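Local atomic coordinates of giding protein-mglB (Thermus thermophilus, PDB entry 1J3W), a protein that is of uncertain function but, as a Roadblock/LC7-family protein linked to gliding motility, may act as a molecular adaptor or guanyl-nucleotide exchange factor. Residues I35-V41 and A60-A64; A80-E84 and V96-E101. All blocks are in the same frame, centred on the assembly; numbering follows the deposited sequence.

In the fold
Both contacts belong to one Roadblock/LC7 unit, in which helices pack on an antiparallel five-stranded sheet. Contact 1 sets the end of the hairpin 31-36/41-46 against helix 56-69; contact 2 joins the loop entering the edge strand 84-88 to the end of strand 93-98 and the turn beyond it. Their centres are about 13 Å apart, and R37 bridges them: its CZ lies 3.3 Å from R81 NH1, its NH1 packs 3.9 Å from E98 CG, and its CD packs on the E101 carbonyl. A thinner apolar seam joins V63 CG1 to V96 CG2, 4.1 Å apart. Both contacts also reach a third subunit, where the strand of E84 continues the sheet into that chain.

Contact 1: I35-V41 and A60-A64; sequences IDRKGFV and ATLVA
I35 and G39 approach the same turn of helix 56-69 from two sides, one with a branched side chain and the other with bare backbone, at the place where the first hairpin of the Roadblock/LC7 fold ends over the helix. The CG1 branch of I35 sits between the backbone N and carbonyl carbon (chi1 70°), and the chain then runs straight on to CD1. That methyl reaches over the helix and rests 3.7 Å from V63 CG1, the two side chains crossing at a slant. The other branch of I35 takes a different partner, with CG2 3.8 Å from A60 CB. The A60 methyl is met by three residues of the hairpin: besides I35, V41 CG2 comes to 3.6 Å of its CB, and G39 O presses on the same methyl at 3.2 Å.

The chain reverses through a type I turn from D36 to G39 followed by a G1 beta bulge, with D36 and F40 paired through D36 N and F40 O. Inside the turn the D36 carboxylate bends back over the backbone. Its OD2 accepts the F40 N-H from above the carboxylate plane, 42° out of it, and a weaker bond from K38 N, while OD1 is taken by S5 N of the N-terminal loop. G39 has a positive phi of 105°, and its CA lies 3.5 Å from A64 CB, so the methyl of A64 sits directly against the glycine backbone. A CB on G39 would lie about 3.5 Å from A64 CB and press against the carbonyl O of K38. No direct hydrogen bond joins hairpin and helix. Their polar link is one water, which donates to R37 O at 2.6 Å and to A64 O at 2.8 Å.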
loop_
_atom_site.group_PDB
_atom_site.type_symbol
_atom_site.label_atom_id
_atom_site.label_comp_id
_atom_site.label_asym_id
_atom_site.label_seq_id
_atom_site.Cartn_x
_atom_site.Cartn_y
_atom_site.Cartn_z
ATOM N N ILE B 35 16.121 0.132 9.738
ATOM C CA ILE B 35 14.803 0.047 10.354
ATOM C C ILE B 35 14.283 -1.375 10.239
ATOM O O ILE B 35 14.755 -2.144 9.408
ATOM C CB ILE B 35 13.800 1.005 9.661
ATOM C CG1 ILE B 35 13.467 0.508 8.248
ATOM C CG2 ILE B 35 14.409 2.405 9.567
ATOM C CD1 ILE B 35 12.415 1.344 7.541
ATOM N N ASP B 36 13.329 -1.746 11.084
ATOM C CA ASP B 36 12.795 -3.092 10.961
ATOM C C ASP B 36 11.605 -3.002 10.025
ATOM O O ASP B 36 11.117 -1.908 9.731
ATOM C CB ASP B 36 12.420 -3.696 12.330
ATOM C CG ASP B 36 11.196 -3.060 12.972
ATOM O OD1 ASP B 36 10.861 -3.485 14.098
ATOM O OD2 ASP B 36 10.566 -2.160 12.389
ATOM N N ARG B 37 11.136 -4.141 9.534
ATOM C CA ARG B 37 10.025 -4.111 8.600
ATOM C C ARG B 37 8.720 -3.591 9.204
ATOM O O ARG B 37 7.729 -3.414 8.497
ATOM C CB ARG B 37 9.841 -5.497 7.973
ATOM C CG ARG B 37 11.102 -5.989 7.255
ATOM C CD ARG B 37 10.821 -7.221 6.406
ATOM N NE ARG B 37 9.869 -6.920 5.344
ATOM C CZ ARG B 37 10.199 -6.585 4.099
ATOM N NH1 ARG B 37 11.471 -6.512 3.735
ATOM N NH2 ARG B 37 9.249 -6.310 3.218
ATOM N N LYS B 38 8.724 -3.331 10.511
ATOM C CA LYS B 38 7.546 -2.797 11.187
ATOM C C LYS B 38 7.601 -1.270 11.282
ATOM O O LYS B 38 6.643 -0.633 11.719
ATOM C CB LYS B 38 7.414 -3.379 12.599
ATOM C CG LYS B 38 7.174 -4.877 12.654
ATOM C CD LYS B 38 6.977 -5.329 14.095
ATOM C CE LYS B 38 6.846 -6.840 14.195
ATOM N NZ LYS B 38 6.650 -7.278 15.604
ATOM N N GLY B 39 8.731 -0.684 10.894
ATOM C CA GLY B 39 8.850 0.765 10.938
ATOM C C GLY B 39 9.692 1.349 12.061
ATOM O O GLY B 39 9.951 2.551 12.079
ATOM N N PHE B 40 10.123 0.521 13.004
ATOM C CA PHE B 40 10.936 1.031 14.104
ATOM C C PHE B 40 12.348 1.344 13.625
ATOM O O PHE B 40 12.909 0.603 12.819
ATOM C CB PHE B 40 11.024 0.013 15.245
ATOM C CG PHE B 40 9.743 -0.166 16.006
ATOM C CD1 PHE B 40 8.925 -1.266 15.766
ATOM C CD2 PHE B 40 9.363 0.756 16.974
ATOM C CE1 PHE B 40 7.745 -1.445 16.487
ATOM C CE2 PHE B 40 8.186 0.586 17.699
ATOM C CZ PHE B 40 7.377 -0.515 17.454
ATOM N N VAL B 41 12.918 2.441 14.118
ATOM C CA VAL B 41 14.284 2.800 13.747
ATOM C C VAL B 41 15.213 2.067 14.708
ATOM O O VAL B 41 15.133 2.253 15.925
ATOM C CB VAL B 41 14.528 4.314 13.863
ATOM C CG1 VAL B 41 15.983 4.622 13.540
ATOM C CG2 VAL B 41 13.609 5.066 12.900
ATOM N N ALA B 60 10.702 6.349 8.540
ATOM C CA ALA B 60 10.774 4.903 8.725
ATOM C C ALA B 60 9.398 4.253 8.587
ATOM O O ALA B 60 9.262 3.193 7.977
ATOM C CB ALA B 60 11.376 4.583 10.089
ATOM N N THR B 61 8.382 4.893 9.155
ATOM C CA THR B 61 7.023 4.373 9.072
ATOM C C THR B 61 6.576 4.306 7.614
ATOM O O THR B 61 6.030 3.294 7.172
ATOM C CB THR B 61 6.045 5.261 9.850
ATOM O OG1 THR B 61 6.418 5.278 11.232
ATOM C CG2 THR B 61 4.627 4.723 9.729
ATOM N N LEU B 62 6.817 5.381 6.869
ATOM C CA LEU B 62 6.430 5.421 5.461
ATOM C C LEU B 62 7.197 4.392 4.640
ATOM O O LEU B 62 6.637 3.775 3.735
ATOM C CB LEU B 62 6.652 6.820 4.885
ATOM C CG LEU B 62 5.757 7.916 5.466
ATOM C CD1 LEU B 62 6.161 9.260 4.903
ATOM C CD2 LEU B 62 4.296 7.625 5.137
ATOM N N VAL B 63 8.482 4.210 4.934
ATOM C CA VAL B 63 9.255 3.216 4.203
ATOM C C VAL B 63 8.701 1.825 4.498
ATOM O O VAL B 63 8.586 0.996 3.595
ATOM C CB VAL B 63 10.753 3.288 4.575
ATOM C CG1 VAL B 63 11.504 2.095 4.002
ATOM C CG2 VAL B 63 11.340 4.582 4.039
ATOM N N ALA B 64 8.329 1.586 5.755
ATOM C CA ALA B 64 7.768 0.299 6.159
ATOM C C ALA B 64 6.414 0.084 5.482
ATOM O O ALA B 64 6.111 -1.016 5.015
ATOM C CB ALA B 64 7.607 0.252 7.678
HETATM O O HOH W 1 6.696 -3.522 6.072
#

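Contact 2: A80-E84 and V96-E101; sequences ARFQE and VDEAGE
R81 reaches across to E98 and E101 with its whole length, its CB already directed toward 96-101. Because CG lies between the backbone N and the carbonyl carbon (chi1 62°) and the chain is extended from there to NE, the side chain passes obliquely across the E98 carboxylate; CG comes 3.4 Å from E98 OE2, and CD stays 3.6 Å from it. Further out NE bonds that oxygen at 3.0 Å, and NH2 takes E98 OE1, also at 3.0 Å, a two-pronged, side-on salt bridge. The two flat groups stand nearly perpendicular, 83° apart, so both carboxylate oxygens are met from above their plane. NH2 has a second bond, to E101 O, at an N-H...O angle of 155°, and E101 OE1 lies 3.2 Å from it, well out of the guanidinium plane, adding charge attraction alone. At the far tip NH1 donates to a water that itself donates to E101 O.

This network lies where the edge strand 84-88 of the Roadblock/LC7 sheet begins beside strand 93-98. E84 and D97 form an antiparallel, non-hydrogen-bonded pair, and one step on E98 N donates to Q83 O at 3.0 Å, while D97 CA makes a CH...O contact of 3.3 Å with that carbonyl. Q83 bends at chi2, bringing NE2 to E98 OE2 in a weak bond of 3.3 Å. A methionine in place of R81 would probably leave the E98 carboxylate without its charged mate and E101 without the charge facing its OE1 and the donor to its O, so that the E98 side chain could turn more freely. On the other side of the strand pair, the D97 carboxylate is engaged by K123 and S126 of helix 115-135, and E84 OE2 bonds the Y95 hydroxyl.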
loop_
_atom_site.group_PDB
_atom_site.type_symbol
_atom_site.label_atom_id
_atom_site.label_comp_id
_atom_site.label_asym_id
_atom_site.label_seq_id
_atom_site.Cartn_x
_atom_site.Cartn_y
_atom_site.Cartn_z
ATOM N N ALA B 80 8.725 -12.600 -4.281
ATOM C CA ALA B 80 8.104 -12.597 -2.963
ATOM C C ALA B 80 7.962 -11.128 -2.563
ATOM O O ALA B 80 6.964 -10.718 -1.973
ATOM C CB ALA B 80 8.981 -13.333 -1.964
ATOM N N ARG B 81 8.979 -10.344 -2.904
ATOM C CA ARG B 81 8.989 -8.920 -2.613
ATOM C C ARG B 81 10.196 -8.304 -3.304
ATOM O O ARG B 81 11.086 -9.020 -3.761
ATOM C CB ARG B 81 9.055 -8.683 -1.100
ATOM C CG ARG B 81 10.294 -9.223 -0.418
ATOM C CD ARG B 81 10.078 -9.281 1.091
ATOM N NE ARG B 81 11.299 -9.591 1.822
ATOM C CZ ARG B 81 11.338 -9.854 3.125
ATOM N NH1 ARG B 81 10.219 -9.849 3.842
ATOM N NH2 ARG B 81 12.497 -10.109 3.715
ATOM N N PHE B 82 10.212 -6.981 -3.413
ATOM C CA PHE B 82 11.346 -6.316 -4.036
ATOM C C PHE B 82 12.421 -6.161 -2.976
ATOM O O PHE B 82 12.138 -5.756 -1.852
ATOM C CB PHE B 82 10.933 -4.947 -4.572
ATOM C CG PHE B 82 9.968 -5.018 -5.718
ATOM C CD1 PHE B 82 10.340 -5.612 -6.919
ATOM C CD2 PHE B 82 8.686 -4.494 -5.596
ATOM C CE1 PHE B 82 9.446 -5.682 -7.985
ATOM C CE2 PHE B 82 7.787 -4.559 -6.651
ATOM C CZ PHE B 82 8.165 -5.153 -7.849
ATOM N N GLN B 83 13.654 -6.494 -3.334
ATOM C CA GLN B 83 14.759 -6.388 -2.394
ATOM C C GLN B 83 15.373 -4.997 -2.380
ATOM O O GLN B 83 15.728 -4.483 -1.323
ATOM C CB GLN B 83 15.848 -7.411 -2.731
ATOM C CG GLN B 83 15.536 -8.852 -2.325
ATOM C CD GLN B 83 14.375 -9.451 -3.092
ATOM O OE1 GLN B 83 14.330 -9.390 -4.321
ATOM N NE2 GLN B 83 13.434 -10.051 -2.370
ATOM N N GLU B 84 15.485 -4.387 -3.555
ATOM C CA GLU B 84 16.085 -3.066 -3.688
ATOM C C GLU B 84 15.125 -2.118 -4.394
ATOM O O GLU B 84 14.488 -2.490 -5.378
ATOM C CB GLU B 84 17.382 -3.190 -4.493
ATOM C CG GLU B 84 18.243 -1.949 -4.563
ATOM C CD GLU B 84 19.510 -2.189 -5.362
ATOM O OE1 GLU B 84 19.402 -2.616 -6.530
ATOM O OE2 GLU B 84 20.615 -1.958 -4.828
ATOM N N VAL B 96 16.423 2.091 -0.772
ATOM C CA VAL B 96 16.048 1.133 0.255
ATOM C C VAL B 96 16.484 -0.254 -0.196
ATOM O O VAL B 96 16.246 -0.646 -1.339
ATOM C CB VAL B 96 14.524 1.127 0.492
ATOM C CG1 VAL B 96 14.170 0.131 1.588
ATOM C CG2 VAL B 96 14.055 2.519 0.873
ATOM N N ASP B 97 17.133 -0.996 0.695
ATOM C CA ASP B 97 17.579 -2.338 0.357
ATOM C C ASP B 97 17.407 -3.235 1.573
ATOM O O ASP B 97 17.568 -2.798 2.711
ATOM C CB ASP B 97 19.046 -2.311 -0.090
ATOM C CG ASP B 97 19.494 -3.621 -0.729
ATOM O OD1 ASP B 97 18.636 -4.377 -1.236
ATOM O OD2 ASP B 97 20.711 -3.886 -0.740
ATOM N N GLU B 98 17.047 -4.486 1.328
ATOM C CA GLU B 98 16.861 -5.433 2.412
ATOM C C GLU B 98 18.164 -5.702 3.141
ATOM O O GLU B 98 19.213 -5.893 2.519
ATOM C CB GLU B 98 16.305 -6.755 1.878
ATOM C CG GLU B 98 14.809 -6.765 1.663
ATOM C CD GLU B 98 14.293 -8.137 1.271
ATOM O OE1 GLU B 98 14.711 -9.130 1.902
ATOM O OE2 GLU B 98 13.468 -8.221 0.341
ATOM N N ALA B 99 18.092 -5.702 4.467
ATOM C CA ALA B 99 19.246 -5.990 5.311
ATOM C C ALA B 99 18.812 -7.228 6.082
ATOM O O ALA B 99 18.467 -7.160 7.261
ATOM C CB ALA B 99 19.517 -4.832 6.261
ATOM N N GLY B 100 18.817 -8.363 5.395
ATOM C CA GLY B 100 18.384 -9.590 6.028
ATOM C C GLY B 100 16.885 -9.696 5.853
ATOM O O GLY B 100 16.266 -8.859 5.193
ATOM N N GLU B 101 16.284 -10.709 6.460
ATOM C CA GLU B 101 14.854 -10.922 6.328
ATOM C C GLU B 101 13.953 -9.988 7.126
ATOM O O GLU B 101 12.783 -9.829 6.789
ATOM C CB GLU B 101 14.516 -12.367 6.699
ATOM C CG GLU B 101 15.045 -13.389 5.713
ATOM C CD GLU B 101 14.490 -13.178 4.319
ATOM O OE1 GLU B 101 13.251 -13.225 4.161
ATOM O OE2 GLU B 101 15.289 -12.963 3.382
HETATM O O HOH W 2 10.444 -11.041 6.633
HETATM O O HOH W 3 13.729 -2.706 -0.415
#